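Local structure of uncharacterized protein (Bacillus thuringiensis serovar kurstaki, 4XE8) at residues R306-E311 with P323-K328; D342-Y347 with V374-A379. The protein binds adenine nucleotide as a bacterial actin-like ParM protein and probably assembles into cytoskeletal filaments that segregate plasmid DNA. The protein carries 2 engineered substitutions. All coordinates share one frame; numbering follows the deposited sequence.

Contact 1. Residues R306-E311 with P323-K328; sequences RLVMPE and PTFSVK. With ADP (adenosine-5'-diphosphate), chain C.
E311 reaches from its helix to the chain entering strand 326-329 and grips it at T324. E311 CB lies against CE1 and CZ of F325, and its CG is 3.6 Å from that CE1 while also passing near T324 O. A turn about CB-CG (chi2 -58°) folds the chain back and brings the carboxylate to the backbone of P323 and T324. At the tip, E311 OE1 accepts a hydrogen bond from T324 N over 2.8 Å; the N-H comes from above the carboxylate plane, 48° out of it. Y321 OH binds the same oxygen, so two donors hold the buried end in place. The F325 ring, its plane 75° from the carboxylate, turns an edge to L307 O and V308 CA. The branch point of L307, CG, meets F325 CD1; of its methyls, CD1 lies 3.5 Å from S326 O and CD2 packs on V327 CG2 at 3.8 Å. M309, pointing away from segment 323-328, lays CG and CE over one face of the adenine, CG 3.6 Å from C6 of ADP. The contact thus sets helix 300-316 against the first strand of the hairpin 326-329/332-335, with V340 and M344 of helix 337-362 also packing on F325.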
loop_
_atom_site.group_PDB
_atom_site.type_symbol
_atom_site.label_atom_id
_atom_site.label_comp_id
_atom_site.label_asym_id
_atom_site.label_seq_id
_atom_site.Cartn_x
_atom_site.Cartn_y
_atom_site.Cartn_z
ATOM N N ARG A 306 -6.295 -4.431 -14.825
ATOM C CA ARG A 306 -6.607 -5.042 -16.114
ATOM C C ARG A 306 -6.107 -4.236 -17.311
ATOM O O ARG A 306 -5.722 -4.812 -18.327
ATOM C CB ARG A 306 -8.119 -5.268 -16.240
ATOM C CG ARG A 306 -8.665 -6.310 -15.271
ATOM C CD ARG A 306 -10.070 -6.777 -15.645
ATOM N NE ARG A 306 -10.480 -6.341 -16.977
ATOM C CZ ARG A 306 -11.587 -5.647 -17.227
ATOM N NH1 ARG A 306 -12.400 -5.313 -16.234
ATOM N NH2 ARG A 306 -11.885 -5.293 -18.469
ATOM N N LEU A 307 -6.103 -2.912 -17.196
ATOM C CA LEU A 307 -5.765 -2.067 -18.338
ATOM C C LEU A 307 -4.382 -1.420 -18.243
ATOM O O LEU A 307 -3.622 -1.432 -19.211
ATOM C CB LEU A 307 -6.824 -0.973 -18.512
ATOM C CG LEU A 307 -6.731 -0.136 -19.791
ATOM C CD1 LEU A 307 -6.912 -1.014 -21.021
ATOM C CD2 LEU A 307 -7.755 0.989 -19.783
ATOM N N VAL A 308 -4.055 -0.862 -17.081
ATOM C CA VAL A 308 -2.871 -0.012 -16.956
ATOM C C VAL A 308 -1.577 -0.765 -16.632
ATOM O O VAL A 308 -0.573 -0.595 -17.326
ATOM C CB VAL A 308 -3.088 1.068 -15.884
ATOM C CG1 VAL A 308 -1.793 1.820 -15.611
ATOM C CG2 VAL A 308 -4.192 2.023 -16.315
ATOM N N MET A 309 -1.599 -1.583 -15.584
ATOM C CA MET A 309 -0.405 -2.303 -15.131
ATOM C C MET A 309 0.367 -3.059 -16.228
ATOM O O MET A 309 1.596 -2.970 -16.269
ATOM C CB MET A 309 -0.770 -3.279 -14.005
ATOM C CG MET A 309 -0.852 -2.639 -12.628
ATOM S SD MET A 309 -1.334 -3.819 -11.353
ATOM C CE MET A 309 -1.205 -2.809 -9.880
ATOM N N PRO A 310 -0.331 -3.803 -17.116
ATOM C CA PRO A 310 0.429 -4.500 -18.164
ATOM C C PRO A 310 1.206 -3.563 -19.090
ATOM O O PRO A 310 2.310 -3.906 -19.513
ATOM C CB PRO A 310 -0.660 -5.243 -18.949
ATOM C CG PRO A 310 -1.761 -5.427 -17.977
ATOM C CD PRO A 310 -1.758 -4.180 -17.149
ATOM N N GLU A 311 0.637 -2.403 -19.398
ATOM C CA GLU A 311 1.297 -1.445 -20.280
ATOM C C GLU A 311 2.483 -0.780 -19.590
ATOM O O GLU A 311 3.518 -0.541 -20.211
ATOM C CB GLU A 311 0.306 -0.383 -20.761
ATOM C CG GLU A 311 -0.762 -0.916 -21.700
ATOM C CD GLU A 311 -0.176 -1.558 -22.942
ATOM O OE1 GLU A 311 0.476 -0.843 -23.732
ATOM O OE2 GLU A 311 -0.366 -2.778 -23.130
ATOM N N PRO A 323 2.881 2.630 -25.373
ATOM C CA PRO A 323 1.742 1.873 -24.843
ATOM C C PRO A 323 0.434 2.081 -25.605
ATOM O O PRO A 323 0.198 3.151 -26.167
ATOM C CB PRO A 323 1.617 2.406 -23.414
ATOM C CG PRO A 323 2.099 3.808 -23.512
ATOM C CD PRO A 323 3.210 3.793 -24.531
ATOM N N THR A 324 -0.401 1.048 -25.613
ATOM C CA THR A 324 -1.731 1.121 -26.206
ATOM C C THR A 324 -2.788 0.779 -25.162
ATOM O O THR A 324 -2.618 -0.158 -24.382
ATOM C CB THR A 324 -1.876 0.162 -27.406
ATOM O OG1 THR A 324 -0.811 0.389 -28.337
ATOM C CG2 THR A 324 -3.212 0.371 -28.106
ATOM N N PHE A 325 -3.874 1.544 -25.142
ATOM C CA PHE A 325 -4.982 1.259 -24.239
ATOM C C PHE A 325 -6.292 1.123 -25.005
ATOM O O PHE A 325 -6.759 2.075 -25.632
ATOM C CB PHE A 325 -5.110 2.351 -23.176
ATOM C CG PHE A 325 -3.875 2.531 -22.344
ATOM C CD1 PHE A 325 -3.659 1.750 -21.222
ATOM C CD2 PHE A 325 -2.932 3.488 -22.680
ATOM C CE1 PHE A 325 -2.524 1.915 -20.454
ATOM C CE2 PHE A 325 -1.796 3.658 -21.916
ATOM C CZ PHE A 325 -1.592 2.871 -20.801
ATOM N N SER A 326 -6.877 -0.068 -24.960
ATOM C CA SER A 326 -8.166 -0.301 -25.597
ATOM C C SER A 326 -9.129 -0.953 -24.615
ATOM O O SER A 326 -8.767 -1.888 -23.900
ATOM C CB SER A 326 -8.008 -1.169 -26.848
ATOM O OG SER A 326 -7.610 -2.485 -26.510
ATOM N N VAL A 327 -10.357 -0.447 -24.581
ATOM C CA VAL A 327 -11.363 -0.940 -23.654
ATOM C C VAL A 327 -12.492 -1.640 -24.399
ATOM O O VAL A 327 -13.013 -1.120 -25.385
ATOM C CB VAL A 327 -11.948 0.204 -22.799
ATOM C CG1 VAL A 327 -12.993 -0.332 -21.827
ATOM C CG2 VAL A 327 -10.837 0.925 -22.051
ATOM N N LYS A 328 -12.858 -2.827 -23.926
ATOM C CA LYS A 328 -13.978 -3.565 -24.495
ATOM C C LYS A 328 -15.212 -3.407 -23.617
ATOM O O LYS A 328 -15.263 -3.924 -22.500
ATOM C CB LYS A 328 -13.625 -5.043 -24.659
ATOM C CG LYS A 328 -12.452 -5.300 -25.589
ATOM C CD LYS A 328 -12.067 -6.770 -25.598
ATOM C CE LYS A 328 -10.862 -7.021 -26.488
ATOM N NZ LYS A 328 -10.389 -8.430 -26.395
HETATM P PB ADP C . -1.721 4.024 -1.185
HETATM O O1B ADP C . -2.673 2.898 -0.865
HETATM O O2B ADP C . -2.244 5.405 -0.848
HETATM O O3B ADP C . -0.298 3.793 -0.737
HETATM P PA ADP C . -0.435 3.343 -3.615
HETATM O O1A ADP C . -0.320 1.868 -3.310
HETATM O O2A ADP C . 0.786 4.221 -3.456
HETATM O O3A ADP C . -1.648 4.016 -2.793
HETATM O "O5'" ADP C . -0.975 3.488 -5.125
HETATM C "C5'" ADP C . -0.933 4.740 -5.804
HETATM C "C4'" ADP C . -1.595 4.569 -7.163
HETATM O "O4'" ADP C . -0.698 3.917 -8.064
HETATM C "C3'" ADP C . -2.840 3.703 -7.071
HETATM O "O3'" ADP C . -3.907 4.371 -7.748
HETATM C "C2'" ADP C . -2.501 2.428 -7.816
HETATM O "O2'" ADP C . -3.629 1.940 -8.545
HETATM C "C1'" ADP C . -1.380 2.863 -8.743
HETATM N N9 ADP C . -0.449 1.755 -9.067
HETATM C C8 ADP C . 0.116 0.885 -8.209
HETATM N N7 ADP C . 0.915 0.001 -8.868
HETATM C C5 ADP C . 0.860 0.307 -10.179
HETATM C C6 ADP C . 1.455 -0.214 -11.432
HETATM N N6 ADP C . 2.298 -1.274 -11.427
HETATM N N1 ADP C . 1.130 0.408 -12.586
HETATM C C2 ADP C . 0.295 1.462 -12.621
HETATM N N3 ADP C . -0.282 1.986 -11.527
HETATM C C4 ADP C . -0.044 1.460 -10.302
#

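Contact 2. Residues D342-Y347 with V374-A379; sequences DGMLKY and VLFGYA. With ADP (adenosine-5'-diphosphate), chain C.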
loop_
_atom_site.group_PDB
_atom_site.type_symbol
_atom_site.label_atom_id
_atom_site.label_comp_id
_atom_site.label_asym_id
_atom_site.label_seq_id
_atom_site.Cartn_x
_atom_site.Cartn_y
_atom_site.Cartn_z
ATOM N N ASP A 342 -3.225 11.156 -21.592
ATOM C CA ASP A 342 -3.465 12.546 -21.219
ATOM C C ASP A 342 -3.572 12.692 -19.703
ATOM O O ASP A 342 -2.967 13.587 -19.112
ATOM C CB ASP A 342 -4.732 13.078 -21.893
ATOM C CG ASP A 342 -4.515 13.428 -23.355
ATOM O OD1 ASP A 342 -3.447 13.080 -23.903
ATOM O OD2 ASP A 342 -5.419 14.045 -23.960
ATOM N N GLY A 343 -4.339 11.803 -19.080
ATOM C CA GLY A 343 -4.509 11.818 -17.640
ATOM C C GLY A 343 -3.226 11.475 -16.905
ATOM O O GLY A 343 -2.919 12.061 -15.866
ATOM N N MET A 344 -2.475 10.521 -17.448
ATOM C CA MET A 344 -1.203 10.117 -16.860
ATOM C C MET A 344 -0.215 11.275 -16.825
ATOM O O MET A 344 0.368 11.573 -15.783
ATOM C CB MET A 344 -0.598 8.945 -17.635
ATOM C CG MET A 344 -1.248 7.603 -17.358
ATOM S SD MET A 344 -0.591 6.295 -18.414
ATOM C CE MET A 344 -1.248 4.847 -17.593
ATOM N N LEU A 345 -0.032 11.926 -17.969
ATOM C CA LEU A 345 0.906 13.038 -18.081
ATOM C C LEU A 345 0.442 14.241 -17.264
ATOM O O LEU A 345 1.259 14.962 -16.695
ATOM C CB LEU A 345 1.096 13.430 -19.548
ATOM C CG LEU A 345 1.746 12.352 -20.418
ATOM C CD1 LEU A 345 1.822 12.793 -21.872
ATOM C CD2 LEU A 345 3.127 11.994 -19.883
ATOM N N LYS A 346 -0.870 14.448 -17.210
ATOM C CA LYS A 346 -1.445 15.498 -16.376
ATOM C C LYS A 346 -1.060 15.271 -14.917
ATOM O O LYS A 346 -0.693 16.208 -14.208
ATOM C CB LYS A 346 -2.967 15.536 -16.535
ATOM C CG LYS A 346 -3.671 16.601 -15.706
ATOM C CD LYS A 346 -5.118 16.766 -16.158
ATOM C CE LYS A 346 -5.912 17.653 -15.212
ATOM N NZ LYS A 346 -6.558 16.871 -14.120
ATOM N N TYR A 347 -1.133 14.016 -14.481
ATOM C CA TYR A 347 -0.709 13.647 -13.135
ATOM C C TYR A 347 0.791 13.854 -12.971
ATOM O O TYR A 347 1.245 14.406 -11.967
ATOM C CB TYR A 347 -1.076 12.194 -12.830
ATOM C CG TYR A 347 -0.493 11.671 -11.535
ATOM C CD1 TYR A 347 -1.052 12.017 -10.312
ATOM C CD2 TYR A 347 0.611 10.827 -11.537
ATOM C CE1 TYR A 347 -0.524 11.542 -9.124
ATOM C CE2 TYR A 347 1.145 10.345 -10.355
ATOM C CZ TYR A 347 0.575 10.706 -9.152
ATOM O OH TYR A 347 1.100 10.230 -7.973
ATOM N N VAL A 374 4.389 6.675 -8.902
ATOM C CA VAL A 374 5.565 6.576 -9.756
ATOM C C VAL A 374 5.258 5.695 -10.964
ATOM O O VAL A 374 5.652 5.999 -12.091
ATOM C CB VAL A 374 6.774 6.002 -8.986
ATOM C CG1 VAL A 374 7.921 5.678 -9.935
ATOM C CG2 VAL A 374 7.223 6.973 -7.902
ATOM N N LEU A 375 4.534 4.608 -10.720
ATOM C CA LEU A 375 4.195 3.662 -11.774
ATOM C C LEU A 375 3.050 4.166 -12.650
ATOM O O LEU A 375 3.115 4.076 -13.876
ATOM C CB LEU A 375 3.839 2.306 -11.165
ATOM C CG LEU A 375 5.001 1.595 -10.470
ATOM C CD1 LEU A 375 4.499 0.432 -9.623
ATOM C CD2 LEU A 375 6.017 1.118 -11.497
ATOM N N PHE A 376 2.003 4.691 -12.017
ATOM C CA PHE A 376 0.848 5.207 -12.745
ATOM C C PHE A 376 1.240 6.337 -13.693
ATOM O O PHE A 376 0.745 6.413 -14.818
ATOM C CB PHE A 376 -0.229 5.694 -11.772
ATOM C CG PHE A 376 -1.344 6.455 -12.432
ATOM C CD1 PHE A 376 -2.312 5.793 -13.170
ATOM C CD2 PHE A 376 -1.429 7.834 -12.310
ATOM C CE1 PHE A 376 -3.341 6.491 -13.780
ATOM C CE2 PHE A 376 -2.455 8.539 -12.915
ATOM C CZ PHE A 376 -3.412 7.866 -13.652
ATOM N N GLY A 377 2.130 7.210 -13.234
ATOM C CA GLY A 377 2.585 8.324 -14.047
ATOM C C GLY A 377 3.981 8.114 -14.596
ATOM O O GLY A 377 4.713 9.076 -14.825
ATOM N N TYR A 378 4.346 6.852 -14.813
ATOM C CA TYR A 378 5.687 6.496 -15.271
ATOM C C TYR A 378 6.053 7.161 -16.593
ATOM O O TYR A 378 7.205 7.533 -16.803
ATOM C CB TYR A 378 5.818 4.979 -15.413
ATOM C CG TYR A 378 7.202 4.520 -15.816
ATOM C CD1 TYR A 378 8.263 4.586 -14.923
ATOM C CD2 TYR A 378 7.449 4.026 -17.091
ATOM C CE1 TYR A 378 9.532 4.173 -15.287
ATOM C CE2 TYR A 378 8.712 3.609 -17.465
ATOM C CZ TYR A 378 9.751 3.685 -16.558
ATOM O OH TYR A 378 11.011 3.269 -16.924
ATOM N N ALA A 379 5.068 7.308 -17.476
ATOM C CA ALA A 379 5.289 7.897 -18.794
ATOM C C ALA A 379 5.933 9.275 -18.703
ATOM O O ALA A 379 6.788 9.626 -19.515
ATOM C CB ALA A 379 3.980 7.979 -19.557
HETATM P PB ADP C . -1.721 4.024 -1.185
HETATM O O1B ADP C . -2.673 2.898 -0.865
HETATM O O2B ADP C . -2.244 5.405 -0.848
HETATM O O3B ADP C . -0.298 3.793 -0.737
HETATM P PA ADP C . -0.435 3.343 -3.615
HETATM O O1A ADP C . -0.320 1.868 -3.310
HETATM O O2A ADP C . 0.786 4.221 -3.456
HETATM O O3A ADP C . -1.648 4.016 -2.793
HETATM O "O5'" ADP C . -0.975 3.488 -5.125
HETATM C "C5'" ADP C . -0.933 4.740 -5.804
HETATM C "C4'" ADP C . -1.595 4.569 -7.163
HETATM O "O4'" ADP C . -0.698 3.917 -8.064
HETATM C "C3'" ADP C . -2.840 3.703 -7.071
HETATM O "O3'" ADP C . -3.907 4.371 -7.748
HETATM C "C2'" ADP C . -2.501 2.428 -7.816
HETATM O "O2'" ADP C . -3.629 1.940 -8.545
HETATM C "C1'" ADP C . -1.380 2.863 -8.743
HETATM N N9 ADP C . -0.449 1.755 -9.067
HETATM C C8 ADP C . 0.116 0.885 -8.209
HETATM N N7 ADP C . 0.915 0.001 -8.868
HETATM C C5 ADP C . 0.860 0.307 -10.179
HETATM C C6 ADP C . 1.455 -0.214 -11.432
HETATM N N6 ADP C . 2.298 -1.274 -11.427
HETATM N N1 ADP C . 1.130 0.408 -12.586
HETATM C C2 ADP C . 0.295 1.462 -12.621
HETATM N N3 ADP C . -0.282 1.986 -11.527
HETATM C C4 ADP C . -0.044 1.460 -10.302
#
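M344 and G377 bring the two backbones to a CA-CA separation of 5.0 Å, where segment 342-347 of helix 337-362 passes the break between helices 372-376 and 378-381, with G377 both ending the first and standing at the N-cap of the second. Just before that break, F376, with its CG anti to the backbone N (chi1 170°), carries its ring up against Y347. The two form a T-shaped pair, the edge of F376 directed at the face of Y347, with centroids 5.4 Å apart and planes at 68°. F376 CD2 makes the nearest approach, 3.7 Å from Y347 CD2, while CE2 lies against Y347 CB and CG. The rim of the Y347 ring also meets backbone: G377 CA sits near its plane, 4.1 Å from Y347 CD2. In the actin-like fold this is the region bordering the nucleotide cleft, here on the adenine side, and F376 belongs to the ADP pocket: its CB lies 3.7 Å from adenine N3. M344 comes over one face of the F376 ring, its CG offset toward the rim. M344 CG is 3.4 Å from F376 O, and the extended methionine chain keeps SD and CE close to this carbonyl too. L345 CD2 rests on A379 CB at 4.1 Å. Y267 adds a second edge-to-face partner to Y347, and I268 and I271 of helix 265-279 pack on F376.

M344 joins the two contacts: its CE lies 3.7 Å from V308 CG1 and 3.8 Å from F325 CZ, so a residue that packs on F376 in contact 2 also reaches the apolar side of contact 1. The centres of the two contacts lie about 13 Å apart, and both segments of contact 1 precede those of contact 2 in the sequence. The adenine is sandwiched between M309 of contact 1 and L375 of contact 2, with V308 at its C2 end. V308 CG1 comes within 3.7 Å of adenine C2; L375 CD1 approaches adenine N6 to 3.3 Å. Elsewhere in the pocket, K21, K23, T264, A239 and G372 hydrogen-bond to the nucleotide.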